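Local coordinates for protein putative Phosphate (Eubacterium rectale, PDB 3DAO) that is probably a phosphatase of the haloacid dehalogenase-like hydrolase family, removing phosphate from a substrate not yet identified, at residues L39-D53 against F70-Y82. Sequence-based numbering, arbitrary orientation.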
ATOM      1  N   LEU A  39      -8.104  -5.992 -14.196  1.00 25.52           N
ATOM      2  CA  LEU A  39      -7.769  -7.136 -15.047  1.00 26.84           C
ATOM      3  C   LEU A  39      -6.298  -7.435 -15.095  1.00 25.88           C
ATOM      4  O   LEU A  39      -5.448  -6.540 -15.087  1.00 25.24           O
ATOM      5  CB  LEU A  39      -8.231  -6.885 -16.488  1.00 27.40           C
ATOM      6  CG  LEU A  39      -9.698  -6.528 -16.669  1.00 31.94           C
ATOM      7  CD1 LEU A  39      -9.931  -5.999 -18.092  1.00 31.37           C
ATOM      8  CD2 LEU A  39     -10.559  -7.741 -16.346  1.00 32.05           C
ATOM      9  N   ILE A  40      -6.011  -8.727 -15.170  1.00 24.79           N
ATOM     10  CA  ILE A  40      -4.632  -9.210 -15.279  1.00 23.50           C
ATOM     11  C   ILE A  40      -4.592 -10.512 -16.083  1.00 24.54           C
ATOM     12  O   ILE A  40      -5.486 -11.336 -15.980  1.00 23.08           O
ATOM     13  CB  ILE A  40      -3.998  -9.373 -13.911  1.00 22.11           C
ATOM     14  CG1 ILE A  40      -2.482  -9.540 -14.029  1.00 20.88           C
ATOM     15  CG2 ILE A  40      -4.647 -10.512 -13.115  1.00 20.04           C
ATOM     16  CD1 ILE A  40      -1.755  -9.628 -12.676  1.00 23.49           C
ATOM     17  N   ASP A  41      -3.565 -10.624 -16.925  1.00 23.93           N
ATOM     18  CA  ASP A  41      -3.360 -11.794 -17.811  1.00 23.95           C
ATOM     19  C   ASP A  41      -3.376 -13.096 -16.998  1.00 23.15           C
ATOM     20  O   ASP A  41      -2.639 -13.205 -16.025  1.00 21.96           O
ATOM     21  CB  ASP A  41      -2.013 -11.647 -18.515  1.00 25.75           C
ATOM     22  CG  ASP A  41      -1.831 -12.608 -19.631  1.00 32.99           C
ATOM     23  OD1 ASP A  41      -2.319 -13.754 -19.527  1.00 33.18           O
ATOM     24  OD2 ASP A  41      -1.135 -12.209 -20.588  1.00 38.52           O
ATOM     25  N   PRO A  42      -4.212 -14.081 -17.394  1.00 21.72           N
ATOM     26  CA  PRO A  42      -4.286 -15.314 -16.590  1.00 22.56           C
ATOM     27  C   PRO A  42      -3.008 -16.096 -16.559  1.00 20.66           C
ATOM     28  O   PRO A  42      -2.813 -16.933 -15.673  1.00 21.40           O
ATOM     29  CB  PRO A  42      -5.432 -16.111 -17.244  1.00 24.29           C
ATOM     30  CG  PRO A  42      -5.590 -15.508 -18.610  1.00 24.23           C
ATOM     31  CD  PRO A  42      -5.283 -14.040 -18.409  1.00 23.69           C
ATOM     32  N   GLU A  43      -2.102 -15.794 -17.475  1.00 20.65           N
ATOM     33  CA  GLU A  43      -0.840 -16.516 -17.472  1.00 20.30           C
ATOM     34  C   GLU A  43      -0.109 -16.178 -16.176  1.00 19.71           C
ATOM     35  O   GLU A  43       0.647 -16.988 -15.652  1.00 17.10           O
ATOM     36  CB  GLU A  43       0.023 -16.264 -18.713  1.00 22.30           C
ATOM     37  CG  GLU A  43       1.088 -17.312 -18.855  1.00 26.80           C
ATOM     38  CD  GLU A  43       1.965 -17.126 -20.073  1.00 30.68           C
ATOM     39  OE1 GLU A  43       1.672 -16.241 -20.905  1.00 34.15           O
ATOM     40  OE2 GLU A  43       2.954 -17.881 -20.190  1.00 35.86           O
ATOM     41  N   TYR A  44      -0.389 -14.992 -15.628  1.00 19.01           N
ATOM     42  CA  TYR A  44       0.231 -14.611 -14.340  1.00 17.76           C
ATOM     43  C   TYR A  44      -0.247 -15.582 -13.272  1.00 18.37           C
ATOM     44  O   TYR A  44       0.503 -16.026 -12.413  1.00 17.53           O
ATOM     45  CB  TYR A  44      -0.107 -13.162 -13.903  1.00 18.85           C
ATOM     46  CG  TYR A  44       0.877 -12.118 -14.398  1.00 15.41           C
ATOM     47  CD1 TYR A  44       2.101 -12.004 -13.814  1.00 18.89           C
ATOM     48  CD2 TYR A  44       0.557 -11.238 -15.417  1.00 20.18           C
ATOM     49  CE1 TYR A  44       3.012 -11.061 -14.232  1.00 18.55           C
ATOM     50  CE2 TYR A  44       1.472 -10.296 -15.860  1.00 18.85           C
ATOM     51  CZ  TYR A  44       2.703 -10.208 -15.242  1.00 16.23           C
ATOM     52  OH  TYR A  44       3.679  -9.274 -15.640  1.00 20.29           O
HETATM   53  N   MSE A  45      -1.519 -15.923 -13.341  1.00 18.83           N
HETATM   54  CA  MSE A  45      -2.102 -16.758 -12.285  1.00 17.40           C
HETATM   55  C   MSE A  45      -1.514 -18.146 -12.380  1.00 16.09           C
HETATM   56  O   MSE A  45      -1.213 -18.763 -11.389  1.00 16.95           O
HETATM   57  CB  MSE A  45      -3.630 -16.843 -12.377  1.00 18.92           C
HETATM   58  CG  MSE A  45      -4.390 -15.542 -12.398  1.00 19.06           C
HETATM   59 SE   MSE A  45      -4.125 -14.477 -10.800  1.00 21.41          SE
HETATM   60  CE  MSE A  45      -2.874 -13.164 -11.533  1.00 22.48           C
ATOM     61  N   SER A  46      -1.330 -18.631 -13.608  1.00 16.66           N
ATOM     62  CA  SER A  46      -0.802 -19.993 -13.809  1.00 15.18           C
ATOM     63  C   SER A  46       0.628 -20.129 -13.355  1.00 15.77           C
ATOM     64  O   SER A  46       1.023 -21.069 -12.673  1.00 15.81           O
ATOM     65  CB  SER A  46      -0.934 -20.396 -15.286  1.00 17.79           C
ATOM     66  OG  SER A  46      -0.306 -21.656 -15.510  1.00 21.89           O
ATOM     67  N   VAL A  47       1.426 -19.132 -13.729  1.00 17.45           N
ATOM     68  CA  VAL A  47       2.851 -19.148 -13.388  1.00 16.39           C
ATOM     69  C   VAL A  47       3.048 -19.018 -11.875  1.00 16.85           C
ATOM     70  O   VAL A  47       3.789 -19.778 -11.264  1.00 16.49           O
ATOM     71  CB  VAL A  47       3.620 -18.057 -14.195  1.00 17.76           C
ATOM     72  CG1 VAL A  47       5.026 -17.887 -13.678  1.00 17.92           C
ATOM     73  CG2 VAL A  47       3.614 -18.404 -15.709  1.00 17.81           C
ATOM     74  N   ILE A  48       2.324 -18.092 -11.257  1.00 17.11           N
ATOM     75  CA  ILE A  48       2.446 -17.887  -9.805  1.00 16.42           C
ATOM     76  C   ILE A  48       2.024 -19.156  -9.055  1.00 15.96           C
ATOM     77  O   ILE A  48       2.664 -19.595  -8.103  1.00 14.80           O
ATOM     78  CB  ILE A  48       1.638 -16.620  -9.346  1.00 16.22           C
ATOM     79  CG1 ILE A  48       2.290 -15.348  -9.901  1.00 17.99           C
ATOM     80  CG2 ILE A  48       1.483 -16.593  -7.857  1.00 15.07           C
ATOM     81  CD1 ILE A  48       1.418 -14.093  -9.771  1.00 18.03           C
ATOM     82  N   ASP A  49       0.979 -19.791  -9.559  1.00 16.64           N
ATOM     83  CA  ASP A  49       0.449 -21.009  -8.936  1.00 16.14           C
ATOM     84  C   ASP A  49       1.539 -22.070  -8.982  1.00 16.31           C
ATOM     85  O   ASP A  49       1.832 -22.751  -7.985  1.00 16.41           O
ATOM     86  CB  ASP A  49      -0.817 -21.493  -9.672  1.00 15.79           C
ATOM     87  CG  ASP A  49      -1.517 -22.599  -8.937  1.00 24.50           C
ATOM     88  OD1 ASP A  49      -1.795 -22.446  -7.748  1.00 25.90           O
ATOM     89  OD2 ASP A  49      -1.731 -23.657  -9.532  1.00 29.64           O
ATOM     90  N   ARG A  50       2.219 -22.116 -10.121  1.00 18.56           N
ATOM     91  CA  ARG A  50       3.295 -23.099 -10.323  1.00 19.87           C
ATOM     92  C   ARG A  50       4.477 -22.852  -9.399  1.00 20.22           C
ATOM     93  O   ARG A  50       5.057 -23.767  -8.826  1.00 20.29           O
ATOM     94  CB  ARG A  50       3.747 -23.120 -11.797  1.00 21.41           C
ATOM     95  CG  ARG A  50       2.739 -23.764 -12.765  1.00 23.85           C
ATOM     96  CD  ARG A  50       3.036 -23.427 -14.221  1.00 27.63           C
ATOM     97  NE  ARG A  50       4.148 -24.256 -14.625  1.00 34.84           N
ATOM     98  CZ  ARG A  50       4.930 -24.048 -15.671  1.00 39.37           C
ATOM     99  NH1 ARG A  50       4.751 -23.009 -16.451  1.00 37.75           N
ATOM    100  NH2 ARG A  50       5.926 -24.898 -15.905  1.00 43.02           N
ATOM    101  N   LEU A  51       4.805 -21.572  -9.224  1.00 20.20           N
ATOM    102  CA  LEU A  51       5.915 -21.169  -8.340  1.00 18.96           C
ATOM    103  C   LEU A  51       5.554 -21.504  -6.906  1.00 18.91           C
ATOM    104  O   LEU A  51       6.377 -22.026  -6.135  1.00 18.03           O
ATOM    105  CB  LEU A  51       6.226 -19.663  -8.497  1.00 19.82           C
ATOM    106  CG  LEU A  51       6.827 -19.233  -9.845  1.00 21.71           C
ATOM    107  CD1 LEU A  51       6.886 -17.683  -9.945  1.00 18.46           C
ATOM    108  CD2 LEU A  51       8.186 -19.880 -10.111  1.00 24.20           C
ATOM    109  N   ILE A  52       4.299 -21.275  -6.543  1.00 19.13           N
ATOM    110  CA  ILE A  52       3.879 -21.560  -5.170  1.00 18.37           C
ATOM    111  C   ILE A  52       3.958 -23.062  -4.865  1.00 20.17           C
ATOM    112  O   ILE A  52       4.434 -23.484  -3.809  1.00 19.87           O
ATOM    113  CB  ILE A  52       2.498 -21.017  -4.876  1.00 17.75           C
ATOM    114  CG1 ILE A  52       2.592 -19.491  -4.873  1.00 18.02           C
ATOM    115  CG2 ILE A  52       2.012 -21.540  -3.490  1.00 14.83           C
ATOM    116  CD1 ILE A  52       1.227 -18.742  -4.879  1.00 16.34           C
ATOM    117  N   ASP A  53       3.536 -23.828  -5.847  1.00 20.32           N
ATOM    118  CA  ASP A  53       3.552 -25.304  -5.807  1.00 23.15           C
ATOM    119  C   ASP A  53       4.982 -25.830  -5.678  1.00 24.83           C
ATOM    120  O   ASP A  53       5.204 -26.905  -5.135  1.00 25.60           O
ATOM    121  CB  ASP A  53       2.852 -25.903  -7.040  1.00 24.52           C
ATOM    122  CG  ASP A  53       1.342 -25.788  -6.954  1.00 24.57           C
ATOM    123  OD1 ASP A  53       0.852 -25.419  -5.875  1.00 25.32           O
ATOM    124  OD2 ASP A  53       0.649 -26.027  -7.965  1.00 28.19           O
ATOM    125  N   PHE A  70      -7.571  -8.876  -3.627  1.00 17.94           N
ATOM    126  CA  PHE A  70      -8.201 -10.216  -3.503  1.00 19.16           C
ATOM    127  C   PHE A  70      -8.997 -10.482  -4.775  1.00 21.13           C
ATOM    128  O   PHE A  70      -9.073 -11.612  -5.257  1.00 22.85           O
ATOM    129  CB  PHE A  70      -9.079 -10.262  -2.258  1.00 19.40           C
ATOM    130  CG  PHE A  70      -9.266 -11.633  -1.645  1.00 23.12           C
ATOM    131  CD1 PHE A  70      -8.181 -12.463  -1.367  1.00 24.77           C
ATOM    132  CD2 PHE A  70     -10.531 -12.022  -1.201  1.00 24.94           C
ATOM    133  CE1 PHE A  70      -8.366 -13.681  -0.730  1.00 20.07           C
ATOM    134  CE2 PHE A  70     -10.711 -13.207  -0.552  1.00 24.54           C
ATOM    135  CZ  PHE A  70      -9.639 -14.051  -0.339  1.00 22.96           C
ATOM    136  N   LYS A  71      -9.534  -9.408  -5.349  1.00 20.62           N
ATOM    137  CA  LYS A  71     -10.297  -9.528  -6.616  1.00 21.43           C
ATOM    138  C   LYS A  71      -9.378  -9.722  -7.830  1.00 19.36           C
ATOM    139  O   LYS A  71      -9.595 -10.578  -8.672  1.00 18.21           O
ATOM    140  CB  LYS A  71     -11.191  -8.300  -6.842  1.00 22.97           C
ATOM    141  CG  LYS A  71     -12.374  -8.204  -5.904  1.00 29.91           C
ATOM    142  CD  LYS A  71     -13.154  -6.899  -6.168  1.00 37.53           C
ATOM    143  CE  LYS A  71     -14.091  -6.538  -5.033  1.00 44.31           C
ATOM    144  NZ  LYS A  71     -14.642  -5.148  -5.227  1.00 51.01           N
ATOM    145  N   LEU A  72      -8.311  -8.946  -7.891  1.00 18.49           N
ATOM    146  CA  LEU A  72      -7.408  -9.025  -9.018  1.00 18.04           C
ATOM    147  C   LEU A  72      -6.778 -10.435  -9.127  1.00 17.36           C
ATOM    148  O   LEU A  72      -6.551 -10.945 -10.215  1.00 19.08           O
ATOM    149  CB  LEU A  72      -6.303  -7.983  -8.891  1.00 20.52           C
ATOM    150  CG  LEU A  72      -5.305  -7.871 -10.041  1.00 19.67           C
ATOM    151  CD1 LEU A  72      -6.004  -7.373 -11.300  1.00 22.05           C
ATOM    152  CD2 LEU A  72      -4.120  -6.944  -9.617  1.00 22.08           C
ATOM    153  N   PHE A  73      -6.522 -11.043  -7.981  1.00 17.30           N
ATOM    154  CA  PHE A  73      -5.885 -12.362  -7.936  1.00 15.40           C
ATOM    155  C   PHE A  73      -6.897 -13.496  -7.661  1.00 16.33           C
ATOM    156  O   PHE A  73      -6.550 -14.592  -7.195  1.00 16.29           O
ATOM    157  CB  PHE A  73      -4.762 -12.403  -6.907  1.00 15.68           C
ATOM    158  CG  PHE A  73      -3.538 -11.618  -7.307  1.00 17.72           C
ATOM    159  CD1 PHE A  73      -3.455 -10.258  -7.024  1.00 15.67           C
ATOM    160  CD2 PHE A  73      -2.489 -12.228  -7.958  1.00 19.01           C
ATOM    161  CE1 PHE A  73      -2.329  -9.539  -7.378  1.00 15.81           C
ATOM    162  CE2 PHE A  73      -1.365 -11.505  -8.342  1.00 23.59           C
ATOM    163  CZ  PHE A  73      -1.285 -10.159  -8.039  1.00 17.98           C
ATOM    164  N   ALA A  74      -8.141 -13.204  -7.980  1.00 16.94           N
ATOM    165  CA  ALA A  74      -9.267 -14.092  -7.674  1.00 17.58           C
ATOM    166  C   ALA A  74      -9.023 -15.591  -7.935  1.00 17.96           C
ATOM    167  O   ALA A  74      -9.341 -16.406  -7.077  1.00 18.51           O
ATOM    168  CB  ALA A  74     -10.542 -13.644  -8.420  1.00 17.92           C
ATOM    169  N   PRO A  75      -8.447 -15.942  -9.089  1.00 18.17           N
ATOM    170  CA  PRO A  75      -8.318 -17.402  -9.406  1.00 16.98           C
ATOM    171  C   PRO A  75      -7.429 -18.190  -8.473  1.00 18.35           C
ATOM    172  O   PRO A  75      -7.614 -19.410  -8.324  1.00 18.86           O
ATOM    173  CB  PRO A  75      -7.775 -17.399 -10.842  1.00 15.88           C
ATOM    174  CG  PRO A  75      -8.191 -16.085 -11.431  1.00 18.46           C
ATOM    175  CD  PRO A  75      -8.129 -15.104 -10.252  1.00 18.00           C
ATOM    176  N   ILE A  76      -6.441 -17.514  -7.858  1.00 17.07           N
ATOM    177  CA  ILE A  76      -5.522 -18.157  -6.922  1.00 16.55           C
ATOM    178  C   ILE A  76      -5.443 -17.444  -5.584  1.00 15.97           C
ATOM    179  O   ILE A  76      -4.482 -17.619  -4.840  1.00 15.65           O
ATOM    180  CB  ILE A  76      -4.076 -18.305  -7.490  1.00 17.83           C
ATOM    181  CG1 ILE A  76      -3.487 -16.933  -7.853  1.00 19.83           C
ATOM    182  CG2 ILE A  76      -4.094 -19.233  -8.716  1.00 23.24           C
ATOM    183  CD1 ILE A  76      -2.028 -16.925  -8.229  1.00 20.74           C
ATOM    184  N   LYS A  77      -6.506 -16.734  -5.249  1.00 17.77           N
ATOM    185  CA  LYS A  77      -6.517 -15.867  -4.043  1.00 17.46           C
ATOM    186  C   LYS A  77      -6.231 -16.564  -2.728  1.00 19.00           C
ATOM    187  O   LYS A  77      -5.663 -15.995  -1.804  1.00 19.71           O
ATOM    188  CB  LYS A  77      -7.805 -15.051  -3.992  1.00 18.40           C
ATOM    189  CG  LYS A  77      -9.001 -15.812  -3.594  1.00 18.05           C
ATOM    190  CD  LYS A  77     -10.252 -14.978  -3.597  1.00 23.42           C
ATOM    191  CE  LYS A  77     -11.373 -15.688  -2.827  1.00 27.06           C
ATOM    192  NZ  LYS A  77     -11.658 -17.093  -3.317  1.00 31.31           N
ATOM    193  N   HIS A  78      -6.595 -17.832  -2.664  1.00 17.00           N
ATOM    194  CA  HIS A  78      -6.406 -18.660  -1.469  1.00 18.05           C
ATOM    195  C   HIS A  78      -4.957 -19.023  -1.162  1.00 20.22           C
ATOM    196  O   HIS A  78      -4.642 -19.436  -0.056  1.00 21.53           O
ATOM    197  CB  HIS A  78      -7.193 -19.982  -1.650  1.00 18.39           C
ATOM    198  CG  HIS A  78      -6.732 -20.773  -2.830  1.00 17.74           C
ATOM    199  ND1 HIS A  78      -7.061 -20.425  -4.125  1.00 17.01           N
ATOM    200  CD2 HIS A  78      -5.905 -21.845  -2.926  1.00 21.22           C
ATOM    201  CE1 HIS A  78      -6.486 -21.271  -4.963  1.00 19.10           C
ATOM    202  NE2 HIS A  78      -5.768 -22.133  -4.265  1.00 16.33           N
ATOM    203  N   LYS A  79      -4.080 -18.858  -2.138  1.00 18.96           N
ATOM    204  CA  LYS A  79      -2.712 -19.347  -2.016  1.00 20.77           C
ATOM    205  C   LYS A  79      -1.686 -18.258  -1.759  1.00 18.04           C
ATOM    206  O   LYS A  79      -0.503 -18.529  -1.720  1.00 18.57           O
ATOM    207  CB  LYS A  79      -2.250 -20.000  -3.333  1.00 22.78           C
ATOM    208  CG  LYS A  79      -3.035 -21.115  -3.863  1.00 32.19           C
ATOM    209  CD  LYS A  79      -2.234 -21.835  -4.905  1.00 31.54           C
ATOM    210  CE  LYS A  79      -1.401 -22.974  -4.334  1.00 32.14           C
ATOM    211  NZ  LYS A  79      -1.327 -24.037  -5.398  1.00 30.49           N
ATOM    212  N   LEU A  80      -2.174 -17.037  -1.647  1.00 17.90           N
ATOM    213  CA  LEU A  80      -1.295 -15.857  -1.516  1.00 17.08           C
ATOM    214  C   LEU A  80      -1.275 -15.265  -0.131  1.00 18.25           C
ATOM    215  O   LEU A  80      -2.149 -15.551   0.696  1.00 16.90           O
ATOM    216  CB  LEU A  80      -1.748 -14.740  -2.494  1.00 14.69           C
ATOM    217  CG  LEU A  80      -1.888 -15.093  -3.965  1.00 19.75           C
ATOM    218  CD1 LEU A  80      -2.425 -13.930  -4.786  1.00 19.62           C
ATOM    219  CD2 LEU A  80      -0.513 -15.554  -4.506  1.00 22.12           C
ATOM    220  N   LEU A  81      -0.217 -14.467   0.110  1.00 16.83           N
ATOM    221  CA  LEU A  81      -0.135 -13.578   1.289  1.00 17.22           C
ATOM    222  C   LEU A  81      -0.291 -12.149   0.797  1.00 14.81           C
ATOM    223  O   LEU A  81       0.063 -11.810  -0.335  1.00 16.36           O
ATOM    224  CB  LEU A  81       1.151 -13.747   2.048  1.00 17.91           C
ATOM    225  CG  LEU A  81       1.269 -15.063   2.822  1.00 21.69           C
ATOM    226  CD1 LEU A  81       2.654 -15.152   3.421  1.00 24.00           C
ATOM    227  CD2 LEU A  81       0.203 -15.161   3.885  1.00 26.11           C
ATOM    228  N   TYR A  82      -0.901 -11.330   1.641  1.00 14.70           N
ATOM    229  CA  TYR A  82      -1.266  -9.960   1.275  1.00 13.25           C
ATOM    230  C   TYR A  82      -0.767  -8.904   2.228  1.00 15.45           C
ATOM    231  O   TYR A  82      -0.954  -8.986   3.440  1.00 16.07           O
ATOM    232  CB  TYR A  82      -2.798  -9.833   1.239  1.00 14.81           C
ATOM    233  CG  TYR A  82      -3.458 -10.787   0.279  1.00 12.23           C
ATOM    234  CD1 TYR A  82      -3.739 -12.087   0.647  1.00 13.85           C
ATOM    235  CD2 TYR A  82      -3.803 -10.388  -1.000  1.00 12.48           C
ATOM    236  CE1 TYR A  82      -4.324 -12.958  -0.236  1.00 13.81           C
ATOM    237  CE2 TYR A  82      -4.392 -11.270  -1.897  1.00 16.72           C
ATOM    238  CZ  TYR A  82      -4.645 -12.545  -1.519  1.00 14.19           C
ATOM    239  OH  TYR A  82      -5.235 -13.417  -2.440  1.00 15.85           O
TER
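Leu72, the last residue of helix 66-72, pushes its CD1 against the backbone of Leu39 and meets Ile40 CB at 3.9 Å, the two side chains crossing at about a right angle. Its CG lies anti to the backbone N (chi1 -176°), which carries the branched end to the extended 39-41 chain; the same side chain touches Ile28, within the DxDx(T/V)-type pattern expected of this family's active site. At Phe73 the chain leaves the helix, and the ring meets Met45 and Ile48 of helix 42-53 and Val60 of strand 57-61. Met45, a selenomethionine, makes an apolar contact through CE, 3.7 Å from Phe73 CD2, and its SE stands oblique to the ring in a Met-aromatic contact, while Ile48 CD1 arrives at the ring edge. A flexible, bent side chain suits Met45, because it must also lay CG against Pro75 CG at 4.0 Å. Ile76 then fills the hollow between successive turns of helix 42-53: its CD1 reaches Ile48 CG2 at 3.5 Å and its CG1 packs on Met45 SE. Lys79 is long enough to run past Ile52 CG2 and place NZ between two acids one helical turn apart, 2.9 Å from Asp49 OD1 and 2.6 Å from Asp53 OD1, each met on its syn side but tilted out of the carboxylate plane, by 33° and 22°. With an alanine here, Asp49 and Asp53 would probably lose their shared cation and Ile52 CG2 its contact with the lysine CE. Leu80 CD2 finishes the apolar row, 3.7 Å from Ile52 CD1, from where the chain goes on into the central sheet beside strand 57-61. Along helix 42-53 of the Rossmann-like core, this apolar row, Met45 and Phe73 included, thus gives way C-terminally to a salt-bridge network in which one lysine bridges, and probably offsets, the charges of partly exposed Asp49 and exposed Asp53.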